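Local coordinates for protein GTN Reductase (Agrobacterium tumefaciens, PDB 5N6G) that probably reduces activated carbon-carbon double bonds, as an FMN-dependent ene-reductase of the Old Yellow Enzyme family, at residues I204-D216 / P247-L261. Residues are numbered along the deposited sequence; the frame is centred on the assembly and turned at random. Where two conformers were deposited one is given.
Sequences IENRARFLLEVVD and PLYNYVVEQLGKRNL
Tyr-251 packs its ring against the first turn of helix 204-216, where three residues meet different parts of it. Ile-204 CG2 approaches the inner end obliquely, 3.7 Å from Tyr-251 CD2; the Ala-208 methyl lies in the ring plane at the edge, with CB 3.7 Å from Tyr-251 CE2; and Glu-205 CG touches the phenol end. Gln-255 CG, one helical turn on, lies over one face of the ring, toward its rim. With CG anti to the backbone N (chi1 172°), the tyrosine reaches across to Glu-205, and a water joins its hydroxyl to the Glu-205 carbonyl, donating to that oxygen.

Ile-204 also brings CD1 against Pro-247 CB. Deeper in the interface, Ala-208 CB meets Val-252 CG2, while Leu-211 crosses both Val-252 and Leu-256 at about right angles. Leu-256 CD2 is a shared point of apolar contact, 3.8 Å from Leu-212 CD2 and also against methyls of Leu-211 and Val-215.

In the type I turn from Leu-256 to Arg-259, Arg-259 makes a side-on, two-bond salt bridge to Asp-216: NE lies 2.8 Å from OD1 of Asp-216 and NH2 bonds to its OD2 at an N-H...O angle of 163°, each oxygen using its syn lone pair. Both oxygens lie near the guanidinium plane. Arg-259 NH1 donates to Gln-255 O from above the carbonyl plane, so all three nitrogens are engaged and the group's rotation is fixed. Leu-212 CD2 sits over the centre of one guanidinium face, 3.9 Å above its plane.

The axes of 204-216 and 247-256 approach to 9.9 Å, crossing at -49°, and Leu-211 also packs on helix 184-189. Helices 204-222 and 245-256 follow barrel strands 174-178 and 227-231, respectively, so this is the packing of consecutive outer helices in the (βα)8 TIM barrel of Old Yellow Enzymes.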
loop_
_atom_site.group_PDB
_atom_site.type_symbol
_atom_site.label_atom_id
_atom_site.label_comp_id
_atom_site.label_asym_id
_atom_site.label_seq_id
_atom_site.Cartn_x
_atom_site.Cartn_y
_atom_site.Cartn_z
ATOM N N ILE A 204 7.917 22.121 -2.369
ATOM C CA ILE A 204 6.869 21.168 -2.017
ATOM C C ILE A 204 6.019 20.835 -3.237
ATOM O O ILE A 204 5.690 19.670 -3.481
ATOM C CB ILE A 204 6.017 21.749 -0.872
ATOM C CG1 ILE A 204 6.791 21.635 0.437
ATOM C CG2 ILE A 204 4.637 21.095 -0.791
ATOM C CD1 ILE A 204 6.185 22.481 1.563
ATOM N N GLU A 205 5.631 21.857 -4.009
ATOM C CA GLU A 205 4.812 21.634 -5.196
ATOM C C GLU A 205 5.521 20.724 -6.183
ATOM O O GLU A 205 4.895 19.858 -6.809
ATOM C CB GLU A 205 4.488 22.974 -5.869
ATOM C CG GLU A 205 3.611 23.940 -5.027
ATOM C CD GLU A 205 4.326 24.689 -3.863
ATOM O OE1 GLU A 205 5.573 24.646 -3.701
ATOM O OE2 GLU A 205 3.599 25.348 -3.088
ATOM N N ASN A 206 6.824 20.926 -6.360
ATOM C CA ASN A 206 7.580 20.098 -7.292
ATOM C C ASN A 206 7.724 18.679 -6.778
ATOM O O ASN A 206 7.647 17.720 -7.561
ATOM C CB ASN A 206 8.952 20.708 -7.540
ATOM C CG ASN A 206 8.904 21.890 -8.483
ATOM O OD1 ASN A 206 7.824 22.300 -8.942
ATOM N ND2 ASN A 206 10.069 22.425 -8.804
ATOM N N ARG A 207 7.986 18.516 -5.470
ATOM C CA ARG A 207 8.138 17.170 -4.916
ATOM C C ARG A 207 6.829 16.378 -4.911
ATOM O O ARG A 207 6.864 15.142 -4.991
ATOM C CB ARG A 207 8.740 17.249 -3.515
ATOM C CG ARG A 207 10.227 17.694 -3.581
ATOM C CD ARG A 207 10.920 17.572 -2.251
ATOM N NE ARG A 207 10.663 18.716 -1.383
ATOM C CZ ARG A 207 10.329 18.636 -0.098
ATOM N NH1 ARG A 207 10.145 17.468 0.504
ATOM N NH2 ARG A 207 10.199 19.752 0.603
ATOM N N ALA A 208 5.681 17.052 -4.821
ATOM C CA ALA A 208 4.374 16.413 -4.903
ATOM C C ALA A 208 3.924 16.135 -6.333
ATOM O O ALA A 208 2.925 15.441 -6.528
ATOM C CB ALA A 208 3.338 17.300 -4.219
ATOM N N ARG A 209 4.622 16.688 -7.324
ATOM C CA ARG A 209 4.166 16.644 -8.711
ATOM C C ARG A 209 4.002 15.216 -9.201
ATOM O O ARG A 209 2.996 14.888 -9.837
ATOM C CB ARG A 209 5.158 17.384 -9.603
ATOM C CG ARG A 209 4.734 17.471 -11.061
ATOM C CD ARG A 209 5.761 18.254 -11.894
ATOM N NE ARG A 209 6.076 19.549 -11.291
ATOM C CZ ARG A 209 5.256 20.591 -11.282
ATOM N NH1 ARG A 209 4.058 20.505 -11.838
ATOM N NH2 ARG A 209 5.623 21.711 -10.681
ATOM N N PHE A 210 4.993 14.358 -8.937
ATOM C CA PHE A 210 4.899 12.971 -9.406
ATOM C C PHE A 210 3.709 12.252 -8.776
ATOM O O PHE A 210 2.944 11.570 -9.479
ATOM C CB PHE A 210 6.205 12.223 -9.124
ATOM C CG PHE A 210 6.202 10.801 -9.622
ATOM C CD1 PHE A 210 6.143 10.528 -10.991
ATOM C CD2 PHE A 210 6.250 9.744 -8.735
ATOM C CE1 PHE A 210 6.145 9.216 -11.452
ATOM C CE2 PHE A 210 6.257 8.436 -9.184
ATOM C CZ PHE A 210 6.198 8.168 -10.521
ATOM N N LEU A 211 3.547 12.363 -7.457
ATOM C CA LEU A 211 2.398 11.743 -6.794
ATOM C C LEU A 211 1.111 12.139 -7.497
ATOM O O LEU A 211 0.250 11.295 -7.786
ATOM C CB LEU A 211 2.364 12.146 -5.321
ATOM C CG LEU A 211 1.248 11.536 -4.452
ATOM C CD1 LEU A 211 1.650 11.548 -2.994
ATOM C CD2 LEU A 211 -0.081 12.259 -4.588
ATOM N N LEU A 212 0.942 13.432 -7.763
ATOM C CA LEU A 212 -0.326 13.887 -8.309
ATOM C C LEU A 212 -0.475 13.484 -9.770
ATOM O O LEU A 212 -1.589 13.215 -10.223
ATOM C CB LEU A 212 -0.466 15.394 -8.115
ATOM C CG LEU A 212 -0.561 15.819 -6.656
ATOM C CD1 LEU A 212 -0.458 17.336 -6.564
ATOM C CD2 LEU A 212 -1.865 15.375 -6.013
ATOM N N GLU A 213 0.633 13.347 -10.500
ATOM C CA GLU A 213 0.548 12.830 -11.864
ATOM C C GLU A 213 0.153 11.361 -11.873
ATOM O O GLU A 213 -0.613 10.938 -12.751
ATOM C CB GLU A 213 1.878 13.037 -12.603
ATOM C CG GLU A 213 2.097 14.480 -13.012
ATOM C CD GLU A 213 3.454 14.756 -13.636
ATOM O OE1 GLU A 213 4.371 13.924 -13.517
ATOM O OE2 GLU A 213 3.602 15.838 -14.250
ATOM N N VAL A 214 0.664 10.579 -10.909
ATOM C CA VAL A 214 0.256 9.181 -10.784
ATOM C C VAL A 214 -1.232 9.105 -10.479
ATOM O O VAL A 214 -1.972 8.356 -11.119
ATOM C CB VAL A 214 1.091 8.451 -9.711
ATOM C CG1 VAL A 214 0.524 7.060 -9.447
ATOM C CG2 VAL A 214 2.562 8.379 -10.124
ATOM N N VAL A 215 -1.698 9.892 -9.501
ATOM C CA VAL A 215 -3.117 9.856 -9.149
ATOM C C VAL A 215 -3.978 10.213 -10.353
ATOM O O VAL A 215 -4.971 9.549 -10.642
ATOM C CB VAL A 215 -3.407 10.791 -7.957
ATOM C CG1 VAL A 215 -4.920 10.948 -7.750
ATOM C CG2 VAL A 215 -2.769 10.266 -6.714
ATOM N N ASP A 216 -3.621 11.275 -11.068
ATOM C CA ASP A 216 -4.449 11.696 -12.180
ATOM C C ASP A 216 -4.403 10.682 -13.331
ATOM O O ASP A 216 -5.412 10.488 -14.013
ATOM C CB ASP A 216 -4.036 13.096 -12.629
ATOM C CG ASP A 216 -4.302 14.157 -11.560
ATOM O OD1 ASP A 216 -5.175 13.917 -10.677
ATOM O OD2 ASP A 216 -3.659 15.234 -11.602
ATOM N N PRO A 247 3.924 20.752 6.316
ATOM C CA PRO A 247 3.534 21.542 5.132
ATOM C C PRO A 247 3.488 20.712 3.870
ATOM O O PRO A 247 2.655 20.969 2.987
ATOM C CB PRO A 247 4.599 22.654 5.064
ATOM C CG PRO A 247 5.693 22.218 5.971
ATOM C CD PRO A 247 5.101 21.311 7.008
ATOM N N LEU A 248 4.372 19.712 3.776
ATOM C CA LEU A 248 4.436 18.844 2.615
ATOM C C LEU A 248 3.165 18.038 2.482
ATOM O O LEU A 248 2.510 18.044 1.422
ATOM C CB LEU A 248 5.624 17.901 2.777
ATOM C CG LEU A 248 5.879 16.841 1.709
ATOM C CD1 LEU A 248 6.186 17.457 0.346
ATOM C CD2 LEU A 248 7.002 15.925 2.204
ATOM N N TYR A 249 2.818 17.322 3.550
ATOM C CA TYR A 249 1.683 16.410 3.508
ATOM C C TYR A 249 0.350 17.146 3.564
ATOM O O TYR A 249 -0.610 16.706 2.928
ATOM C CB TYR A 249 1.819 15.379 4.626
ATOM C CG TYR A 249 2.659 14.227 4.156
ATOM C CD1 TYR A 249 2.080 13.142 3.494
ATOM C CD2 TYR A 249 4.037 14.258 4.290
ATOM C CE1 TYR A 249 2.850 12.095 3.043
ATOM C CE2 TYR A 249 4.818 13.233 3.820
ATOM C CZ TYR A 249 4.226 12.157 3.198
ATOM O OH TYR A 249 5.036 11.158 2.742
ATOM N N ASN A 250 0.272 18.282 4.259
ATOM C CA ASN A 250 -0.945 19.076 4.182
ATOM C C ASN A 250 -1.176 19.545 2.758
ATOM O O ASN A 250 -2.306 19.516 2.278
ATOM C CB ASN A 250 -0.890 20.250 5.152
ATOM C CG ASN A 250 -1.223 19.845 6.604
ATOM O OD1 ASN A 250 -1.129 18.664 6.991
ATOM N ND2 ASN A 250 -1.598 20.831 7.407
ATOM N N TYR A 251 -0.115 19.944 2.051
ATOM C CA TYR A 251 -0.265 20.330 0.650
ATOM C C TYR A 251 -0.756 19.155 -0.182
ATOM O O TYR A 251 -1.665 19.303 -1.004
ATOM C CB TYR A 251 1.058 20.858 0.089
ATOM C CG TYR A 251 1.005 21.100 -1.405
ATOM C CD1 TYR A 251 0.526 22.291 -1.912
ATOM C CD2 TYR A 251 1.422 20.128 -2.292
ATOM C CE1 TYR A 251 0.455 22.498 -3.282
ATOM C CE2 TYR A 251 1.345 20.314 -3.634
ATOM C CZ TYR A 251 0.868 21.501 -4.133
ATOM O OH TYR A 251 0.785 21.721 -5.506
ATOM N N VAL A 252 -0.149 17.983 0.006
ATOM C CA VAL A 252 -0.531 16.804 -0.773
ATOM C C VAL A 252 -2.021 16.533 -0.620
ATOM O O VAL A 252 -2.739 16.363 -1.615
ATOM C CB VAL A 252 0.308 15.585 -0.357
ATOM C CG1 VAL A 252 -0.305 14.296 -0.876
ATOM C CG2 VAL A 252 1.732 15.761 -0.903
ATOM N N VAL A 253 -2.508 16.471 0.623
ATOM C CA VAL A 253 -3.918 16.098 0.769
ATOM C C VAL A 253 -4.852 17.243 0.404
ATOM O O VAL A 253 -5.990 16.991 -0.001
ATOM C CB VAL A 253 -4.295 15.556 2.160
ATOM C CG1 VAL A 253 -3.777 14.189 2.353
ATOM C CG2 VAL A 253 -3.931 16.527 3.287
ATOM N N GLU A 254 -4.419 18.505 0.509
ATOM C CA GLU A 254 -5.220 19.585 -0.041
ATOM C C GLU A 254 -5.460 19.356 -1.529
ATOM O O GLU A 254 -6.574 19.533 -2.023
ATOM C CB GLU A 254 -4.512 20.916 0.205
ATOM C CG GLU A 254 -5.217 22.104 -0.358
ATOM C CD GLU A 254 -4.278 23.268 -0.635
ATOM O OE1 GLU A 254 -3.103 23.221 -0.197
ATOM O OE2 GLU A 254 -4.714 24.223 -1.312
ATOM N N GLN A 255 -4.419 18.948 -2.247
ATOM C CA GLN A 255 -4.585 18.681 -3.666
ATOM C C GLN A 255 -5.425 17.437 -3.903
ATOM O O GLN A 255 -6.252 17.414 -4.818
ATOM C CB GLN A 255 -3.225 18.539 -4.344
ATOM C CG GLN A 255 -2.322 19.739 -4.181
ATOM C CD GLN A 255 -3.030 21.075 -4.250
ATOM O OE1 GLN A 255 -3.716 21.379 -5.214
ATOM N NE2 GLN A 255 -2.864 21.881 -3.212
ATOM N N LEU A 256 -5.239 16.385 -3.082
ATOM C CA LEU A 256 -6.048 15.179 -3.229
ATOM C C LEU A 256 -7.514 15.446 -2.921
ATOM O O LEU A 256 -8.394 14.783 -3.474
ATOM C CB LEU A 256 -5.506 14.065 -2.331
ATOM C CG LEU A 256 -4.117 13.562 -2.719
ATOM C CD1 LEU A 256 -3.651 12.555 -1.666
ATOM C CD2 LEU A 256 -4.041 12.915 -4.068
ATOM N N GLY A 257 -7.790 16.420 -2.051
ATOM C CA GLY A 257 -9.158 16.791 -1.732
ATOM C C GLY A 257 -9.934 17.341 -2.900
ATOM O O GLY A 257 -11.166 17.422 -2.846
ATOM N N LYS A 258 -9.236 17.736 -3.957
ATOM C CA LYS A 258 -9.845 18.277 -5.160
ATOM C C LYS A 258 -10.192 17.209 -6.183
ATOM O O LYS A 258 -10.860 17.532 -7.187
ATOM C CB LYS A 258 -8.892 19.280 -5.799
ATOM C CG LYS A 258 -8.582 20.507 -4.950
ATOM C CD LYS A 258 -7.441 21.277 -5.557
ATOM C CE LYS A 258 -7.114 22.515 -4.740
ATOM N NZ LYS A 258 -5.996 23.254 -5.398
ATOM N N ARG A 259 -9.813 15.956 -5.934
ATOM C CA ARG A 259 -9.802 14.919 -6.968
ATOM C C ARG A 259 -10.843 13.806 -6.815
ATOM O O ARG A 259 -10.781 12.822 -7.556
ATOM C CB ARG A 259 -8.397 14.334 -7.055
ATOM C CG ARG A 259 -7.454 15.337 -7.745
ATOM C CD ARG A 259 -6.041 15.118 -7.416
ATOM N NE ARG A 259 -5.142 15.659 -8.429
ATOM C CZ ARG A 259 -4.617 16.885 -8.422
ATOM N NH1 ARG A 259 -4.899 17.764 -7.464
ATOM N NH2 ARG A 259 -3.772 17.228 -9.385
ATOM N N ASN A 260 -11.802 13.927 -5.908
ATOM C CA ASN A 260 -12.939 13.005 -5.886
ATOM C C ASN A 260 -12.503 11.551 -5.697
ATOM O O ASN A 260 -13.105 10.630 -6.257
ATOM C CB ASN A 260 -13.767 13.161 -7.161
ATOM C CG ASN A 260 -14.418 14.526 -7.253
ATOM O OD1 ASN A 260 -14.114 15.329 -8.136
ATOM N ND2 ASN A 260 -15.308 14.795 -6.323
ATOM N N LEU A 261 -11.507 11.328 -4.838
ATOM C CA LEU A 261 -10.952 9.999 -4.627
ATOM C C LEU A 261 -11.817 9.161 -3.687
ATOM O O LEU A 261 -12.614 9.676 -2.881
ATOM C CB LEU A 261 -9.529 10.078 -4.078
ATOM C CG LEU A 261 -8.501 10.797 -4.965
ATOM C CD1 LEU A 261 -7.150 10.722 -4.313
ATOM C CD2 LEU A 261 -8.460 10.182 -6.360
HETATM O O HOH W 1 2.157 19.769 -7.087
#